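Local coordinates for uncharacterized protein (Streptococcus pneumoniae, PDB 3LFT), which probably serves as the substrate-binding component of an ABC transporter and binds L-tryptophan in the cleft between its two lobes, at residues A[70-75]-A[194-199]; A[8-13]-A[49-54]. All coordinates share one frame; numbering follows the deposited sequence.

Contact 1. Residues A[70-75]-A[194-199]; sequences ATPAAQ and IDNTIA. With TRP (tryptophan), chain C.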
loop_
_atom_site.group_PDB
_atom_site.type_symbol
_atom_site.label_atom_id
_atom_site.label_comp_id
_atom_site.label_asym_id
_atom_site.label_seq_id
_atom_site.Cartn_x
_atom_site.Cartn_y
_atom_site.Cartn_z
ATOM N N ALA A 70 2.812 -1.247 -6.708
ATOM C CA ALA A 70 3.140 -0.102 -5.836
ATOM C C ALA A 70 3.512 1.123 -6.666
ATOM O O ALA A 70 3.987 1.018 -7.806
ATOM C CB ALA A 70 4.228 -0.438 -4.773
ATOM N N THR A 71 3.275 2.284 -6.084
ATOM C CA THR A 71 3.400 3.562 -6.761
ATOM C C THR A 71 4.770 3.788 -7.439
ATOM O O THR A 71 4.792 4.148 -8.609
ATOM C CB THR A 71 2.984 4.723 -5.807
ATOM O OG1 THR A 71 1.580 4.642 -5.575
ATOM C CG2 THR A 71 3.290 6.092 -6.399
ATOM N N PRO A 72 5.892 3.518 -6.746
ATOM C CA PRO A 72 7.162 3.785 -7.458
ATOM C C PRO A 72 7.364 2.909 -8.693
ATOM O O PRO A 72 8.011 3.343 -9.652
ATOM C CB PRO A 72 8.223 3.492 -6.405
ATOM C CG PRO A 72 7.497 3.764 -5.092
ATOM C CD PRO A 72 6.113 3.201 -5.323
ATOM N N ALA A 73 6.835 1.687 -8.682
ATOM C CA ALA A 73 6.952 0.821 -9.851
ATOM C C ALA A 73 6.085 1.311 -10.999
ATOM O O ALA A 73 6.543 1.380 -12.131
ATOM C CB ALA A 73 6.631 -0.613 -9.510
ATOM N N ALA A 74 4.835 1.667 -10.716
ATOM C CA ALA A 74 3.968 2.198 -11.755
ATOM C C ALA A 74 4.532 3.506 -12.302
ATOM O O ALA A 74 4.476 3.719 -13.502
ATOM C CB ALA A 74 2.549 2.404 -11.222
ATOM N N GLN A 75 5.078 4.364 -11.438
ATOM C CA GLN A 75 5.688 5.615 -11.893
ATOM C C GLN A 75 6.909 5.353 -12.782
ATOM O O GLN A 75 7.088 6.022 -13.790
ATOM C CB GLN A 75 6.053 6.511 -10.721
ATOM C CG GLN A 75 4.831 7.134 -10.023
ATOM C CD GLN A 75 5.213 7.957 -8.825
ATOM O OE1 GLN A 75 5.995 7.515 -7.991
ATOM N NE2 GLN A 75 4.615 9.134 -8.687
ATOM N N ILE A 194 -0.085 3.558 4.229
ATOM C CA ILE A 194 0.214 2.502 3.260
ATOM C C ILE A 194 1.519 2.933 2.556
ATOM O O ILE A 194 1.480 3.634 1.538
ATOM C CB ILE A 194 -0.959 2.273 2.273
ATOM C CG1 ILE A 194 -2.286 2.050 3.005
ATOM C CG2 ILE A 194 -0.663 1.081 1.387
ATOM C CD1 ILE A 194 -3.482 2.073 2.047
ATOM N N ASP A 195 2.642 2.546 3.151
ATOM C CA ASP A 195 3.952 3.109 2.838
ATOM C C ASP A 195 4.908 1.945 2.598
ATOM O O ASP A 195 5.115 1.103 3.479
ATOM C CB ASP A 195 4.415 3.975 4.017
ATOM C CG ASP A 195 5.744 4.644 3.760
ATOM O OD1 ASP A 195 6.781 3.945 3.740
ATOM O OD2 ASP A 195 5.745 5.885 3.544
ATOM N N ASN A 196 5.495 1.876 1.406
ATOM C CA ASN A 196 6.350 0.737 1.055
ATOM C C ASN A 196 7.660 0.704 1.833
ATOM O O ASN A 196 8.164 -0.375 2.152
ATOM C CB ASN A 196 6.672 0.758 -0.435
ATOM C CG ASN A 196 5.438 0.595 -1.274
ATOM O OD1 ASN A 196 4.905 -0.507 -1.388
ATOM N ND2 ASN A 196 4.968 1.683 -1.876
ATOM N N THR A 197 8.231 1.874 2.098
ATOM C CA THR A 197 9.501 1.976 2.836
ATOM C C THR A 197 9.330 1.405 4.245
ATOM O O THR A 197 10.081 0.519 4.664
ATOM C CB THR A 197 10.013 3.451 2.873
ATOM O OG1 THR A 197 10.124 3.937 1.522
ATOM C CG2 THR A 197 11.362 3.574 3.590
ATOM N N ILE A 198 8.318 1.894 4.963
ATOM C CA ILE A 198 8.126 1.431 6.334
ATOM C C ILE A 198 7.658 -0.023 6.297
ATOM O O ILE A 198 8.066 -0.819 7.144
ATOM C CB ILE A 198 7.151 2.329 7.125
ATOM C CG1 ILE A 198 7.579 3.800 7.038
ATOM C CG2 ILE A 198 7.032 1.877 8.585
ATOM C CD1 ILE A 198 9.000 4.133 7.544
ATOM N N ALA A 199 6.831 -0.396 5.321
ATOM C CA ALA A 199 6.396 -1.805 5.288
ATOM C C ALA A 199 7.574 -2.757 5.096
ATOM O O ALA A 199 7.613 -3.855 5.669
ATOM C CB ALA A 199 5.336 -2.046 4.219
HETATM N N TRP C . -0.629 1.296 -2.198
HETATM C CA TRP C . 0.857 1.350 -2.070
HETATM C C TRP C . 1.418 2.339 -3.039
HETATM O O TRP C . 2.605 2.280 -3.369
HETATM C CB TRP C . 1.447 -0.054 -2.282
HETATM C CG TRP C . 0.940 -1.030 -1.251
HETATM C CD1 TRP C . -0.074 -1.976 -1.399
HETATM C CD2 TRP C . 1.406 -1.143 0.136
HETATM N NE1 TRP C . -0.248 -2.654 -0.215
HETATM C CE2 TRP C . 0.579 -2.199 0.727
HETATM C CE3 TRP C . 2.353 -0.459 0.860
HETATM C CZ2 TRP C . 0.789 -2.523 2.055
HETATM C CZ3 TRP C . 2.534 -0.805 2.195
HETATM C CH2 TRP C . 1.757 -1.832 2.768
HETATM O OXT TRP C . 0.677 3.216 -3.504
#

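Contact 2. Residues A[8-13]-A[49-54]; sequences LQFVSH and SKVATM. With TRP (tryptophan), chain C.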
loop_
_atom_site.group_PDB
_atom_site.type_symbol
_atom_site.label_atom_id
_atom_site.label_comp_id
_atom_site.label_asym_id
_atom_site.label_seq_id
_atom_site.Cartn_x
_atom_site.Cartn_y
_atom_site.Cartn_z
ATOM N N LEU A 8 6.629 -5.339 -12.767
ATOM C CA LEU A 8 7.655 -4.782 -11.888
ATOM C C LEU A 8 7.049 -4.637 -10.505
ATOM O O LEU A 8 6.105 -3.863 -10.306
ATOM C CB LEU A 8 8.160 -3.416 -12.399
ATOM C CG LEU A 8 9.221 -2.735 -11.524
ATOM C CD1 LEU A 8 10.513 -3.556 -11.460
ATOM C CD2 LEU A 8 9.502 -1.319 -12.035
ATOM N N GLN A 9 7.573 -5.416 -9.558
ATOM C CA GLN A 9 7.196 -5.262 -8.163
ATOM C C GLN A 9 8.236 -4.349 -7.507
ATOM O O GLN A 9 9.431 -4.571 -7.622
ATOM C CB GLN A 9 7.129 -6.624 -7.494
ATOM C CG GLN A 9 6.689 -6.532 -6.030
ATOM C CD GLN A 9 6.434 -7.898 -5.435
ATOM O OE1 GLN A 9 5.912 -8.802 -6.091
ATOM N NE2 GLN A 9 6.796 -8.043 -4.159
ATOM N N PHE A 10 7.769 -3.316 -6.808
ATOM C CA PHE A 10 8.698 -2.300 -6.333
ATOM C C PHE A 10 9.713 -2.875 -5.345
ATOM O O PHE A 10 10.896 -2.556 -5.425
ATOM C CB PHE A 10 7.955 -1.117 -5.694
ATOM C CG PHE A 10 8.867 -0.107 -5.040
ATOM C CD1 PHE A 10 9.938 0.460 -5.741
ATOM C CD2 PHE A 10 8.664 0.263 -3.713
ATOM C CE1 PHE A 10 10.769 1.375 -5.135
ATOM C CE2 PHE A 10 9.506 1.181 -3.090
ATOM C CZ PHE A 10 10.559 1.740 -3.800
ATOM N N VAL A 11 9.261 -3.717 -4.413
ATOM C CA VAL A 11 10.102 -4.207 -3.329
ATOM C C VAL A 11 9.423 -5.440 -2.773
ATOM O O VAL A 11 8.237 -5.667 -2.989
ATOM C CB VAL A 11 10.259 -3.111 -2.213
ATOM C CG1 VAL A 11 8.941 -2.850 -1.479
ATOM C CG2 VAL A 11 11.347 -3.430 -1.211
ATOM N N SER A 12 10.186 -6.240 -2.037
ATOM C CA SER A 12 9.597 -7.352 -1.295
ATOM C C SER A 12 9.082 -6.867 0.047
ATOM O O SER A 12 9.847 -6.521 0.942
ATOM C CB SER A 12 10.615 -8.475 -1.090
ATOM O OG SER A 12 10.928 -9.072 -2.332
ATOM N N HIS A 13 7.765 -6.800 0.171
ATOM C CA HIS A 13 7.154 -6.828 1.490
ATOM C C HIS A 13 5.896 -7.693 1.377
ATOM O O HIS A 13 5.377 -7.875 0.276
ATOM C CB HIS A 13 7.018 -5.414 2.091
ATOM C CG HIS A 13 5.999 -4.534 1.448
ATOM N ND1 HIS A 13 6.310 -3.391 0.739
ATOM C CD2 HIS A 13 4.651 -4.571 1.539
ATOM C CE1 HIS A 13 5.188 -2.776 0.398
ATOM N NE2 HIS A 13 4.170 -3.486 0.854
ATOM N N SER A 49 17.241 3.145 -8.567
ATOM C CA SER A 49 18.109 2.869 -9.708
ATOM C C SER A 49 17.612 1.650 -10.464
ATOM O O SER A 49 17.561 1.661 -11.704
ATOM C CB SER A 49 19.553 2.674 -9.253
ATOM O OG SER A 49 20.056 3.893 -8.727
ATOM N N LYS A 50 17.220 0.615 -9.728
ATOM C CA LYS A 50 16.679 -0.587 -10.333
ATOM C C LYS A 50 15.319 -0.297 -10.968
ATOM O O LYS A 50 14.984 -0.841 -12.016
ATOM C CB LYS A 50 16.592 -1.726 -9.317
ATOM C CG LYS A 50 17.978 -2.204 -8.868
ATOM C CD LYS A 50 17.886 -3.387 -7.904
ATOM C CE LYS A 50 19.203 -3.651 -7.180
ATOM N NZ LYS A 50 20.275 -4.090 -8.105
ATOM N N VAL A 51 14.519 0.568 -10.344
ATOM C CA VAL A 51 13.248 0.951 -10.955
ATOM C C VAL A 51 13.500 1.501 -12.354
ATOM O O VAL A 51 12.836 1.110 -13.308
ATOM C CB VAL A 51 12.467 1.959 -10.115
ATOM C CG1 VAL A 51 11.241 2.473 -10.879
ATOM C CG2 VAL A 51 12.043 1.331 -8.819
ATOM N N ALA A 52 14.472 2.403 -12.485
ATOM C CA ALA A 52 14.741 3.013 -13.788
ATOM C C ALA A 52 15.256 1.983 -14.802
ATOM O O ALA A 52 14.766 1.921 -15.926
ATOM C CB ALA A 52 15.728 4.186 -13.644
ATOM N N THR A 53 16.228 1.177 -14.402
ATOM C CA THR A 53 16.821 0.230 -15.331
ATOM C C THR A 53 15.831 -0.863 -15.740
ATOM O O THR A 53 15.692 -1.191 -16.921
ATOM C CB THR A 53 18.104 -0.337 -14.726
ATOM O OG1 THR A 53 19.052 0.745 -14.608
ATOM C CG2 THR A 53 18.693 -1.412 -15.597
HETATM N N MSE A 54 15.099 -1.381 -14.765
HETATM C CA MSE A 54 14.138 -2.439 -15.043
HETATM C C MSE A 54 12.958 -1.922 -15.839
HETATM O O MSE A 54 12.493 -2.608 -16.748
HETATM C CB MSE A 54 13.667 -3.108 -13.759
HETATM C CG MSE A 54 14.806 -3.869 -13.092
HETATM SE SE MSE A 54 14.279 -4.641 -11.387
HETATM C CE MSE A 54 15.856 -5.687 -11.072
HETATM N N TRP C . -0.629 1.296 -2.198
HETATM C CA TRP C . 0.857 1.350 -2.070
HETATM C C TRP C . 1.418 2.339 -3.039
HETATM O O TRP C . 2.605 2.280 -3.369
HETATM C CB TRP C . 1.447 -0.054 -2.282
HETATM C CG TRP C . 0.940 -1.030 -1.251
HETATM C CD1 TRP C . -0.074 -1.976 -1.399
HETATM C CD2 TRP C . 1.406 -1.143 0.136
HETATM N NE1 TRP C . -0.248 -2.654 -0.215
HETATM C CE2 TRP C . 0.579 -2.199 0.727
HETATM C CE3 TRP C . 2.353 -0.459 0.860
HETATM C CZ2 TRP C . 0.789 -2.523 2.055
HETATM C CZ3 TRP C . 2.534 -0.805 2.195
HETATM C CH2 TRP C . 1.757 -1.832 2.768
HETATM O OXT TRP C . 0.677 3.216 -3.504
#

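Contact 1. Residues A[70-75]-A[194-199]
Asn-196 reaches from one lobe toward Ala-70 and Pro-72 of the other. Both its amide atoms lie near the methyl CB of Ala-70, OD1 nearest at 3.5 Å; CD of Pro-72, whose side chain approaches from the opposite direction, is met only by ND2, at 3.9 Å. No hydrogen bond joins the segments directly; they are bridged through the bound tryptophan. Its carboxylate O accepts from Thr-71 N (2.8 Å, nearly straight at 176°) and from Asn-196 ND2 (2.9 Å, 156°). Its OXT takes the hydroxyl OG1 of Thr-71 at 2.7 Å. With OG1 beside the backbone N (chi1 -69°), Thr-71 offers hydroxyl and amide to one carboxylate. This is consistent with a closed cleft between the two lobes of a periplasmic-binding-protein fold: each lobe presents the start of a helix, 71-80 and 196-200, to the ligand. The amino end of helix 71-80 would be expected to favour the carboxylate's negative charge. Ile-194 lays CG2 over a face of the indole, 3.3 Å from its CD2. Asp-195 N-caps the second helix, with OD1 accepting from Ile-198 N at 2.8 Å; OD2 is gripped by Ser-141 N and Ser-147 OG.

Contact 2. Residues A[8-13]-A[49-54]
The Phe-10 ring receives Val-51 at its edge: methyl CG2 sits near the ring plane, 3.8 Å from CD1 and almost as close to CE1. CG of Phe-10 is anti to its own backbone N (chi1 173°), which carries the ring from the end of strand 3-9 to this methyl, while Pro-72 and Ala-73 also pack on it. The other ring, His-13, turns its edge to the ligand, with CD2 of the bound tryptophan near the imidazole plane; NE2 of His-13 lies 3.4 Å from tryptophan CZ3, on the indole face opposite the one Ile-194 meets, the two ring planes oblique. Along strand 3-9, before Phe-10, Leu-8 crosses Met-54, a selenomethionine, at about a right angle, with its CD1 3.9 Å from SE. Helix 48-58 joins strand 37-43 to strand 65-69, which flank strand 3-9, so these contacts pack a beta-alpha-beta crossover onto the strand it passes. At the end of the strand, Gln-9 NE2 donates to Val-11 O (3.0 Å, 170°) and also bonds Asp-17 OD1, so two acceptors hold the amide nitrogen. No directional bond links the segments, so this interface itself rests on van der Waals contact between apolar side chains.

Contact 2 closes before contact 1 opens along the chain, and their centres lie 10 Å apart. Contact 2 lies within the lobe built on the six-stranded parallel sheet, where strands 3-9 and 65-69 are neighbours. Contact 1 starts from helix 71-80, directly after strand 65-69, and crosses to helix 196-200, which follows strand 189-192 of the four-stranded sheet in the other lobe. The two contacts touch: CB of Pro-72 is 3.5 Å from CD1 of Phe-10, and OD1 of Asn-196 is 2.9 Å from CE1 of His-13. Both also reach tryptophan, consistent with the packed interior of one lobe continuing into the ligand cleft that the second lobe closes.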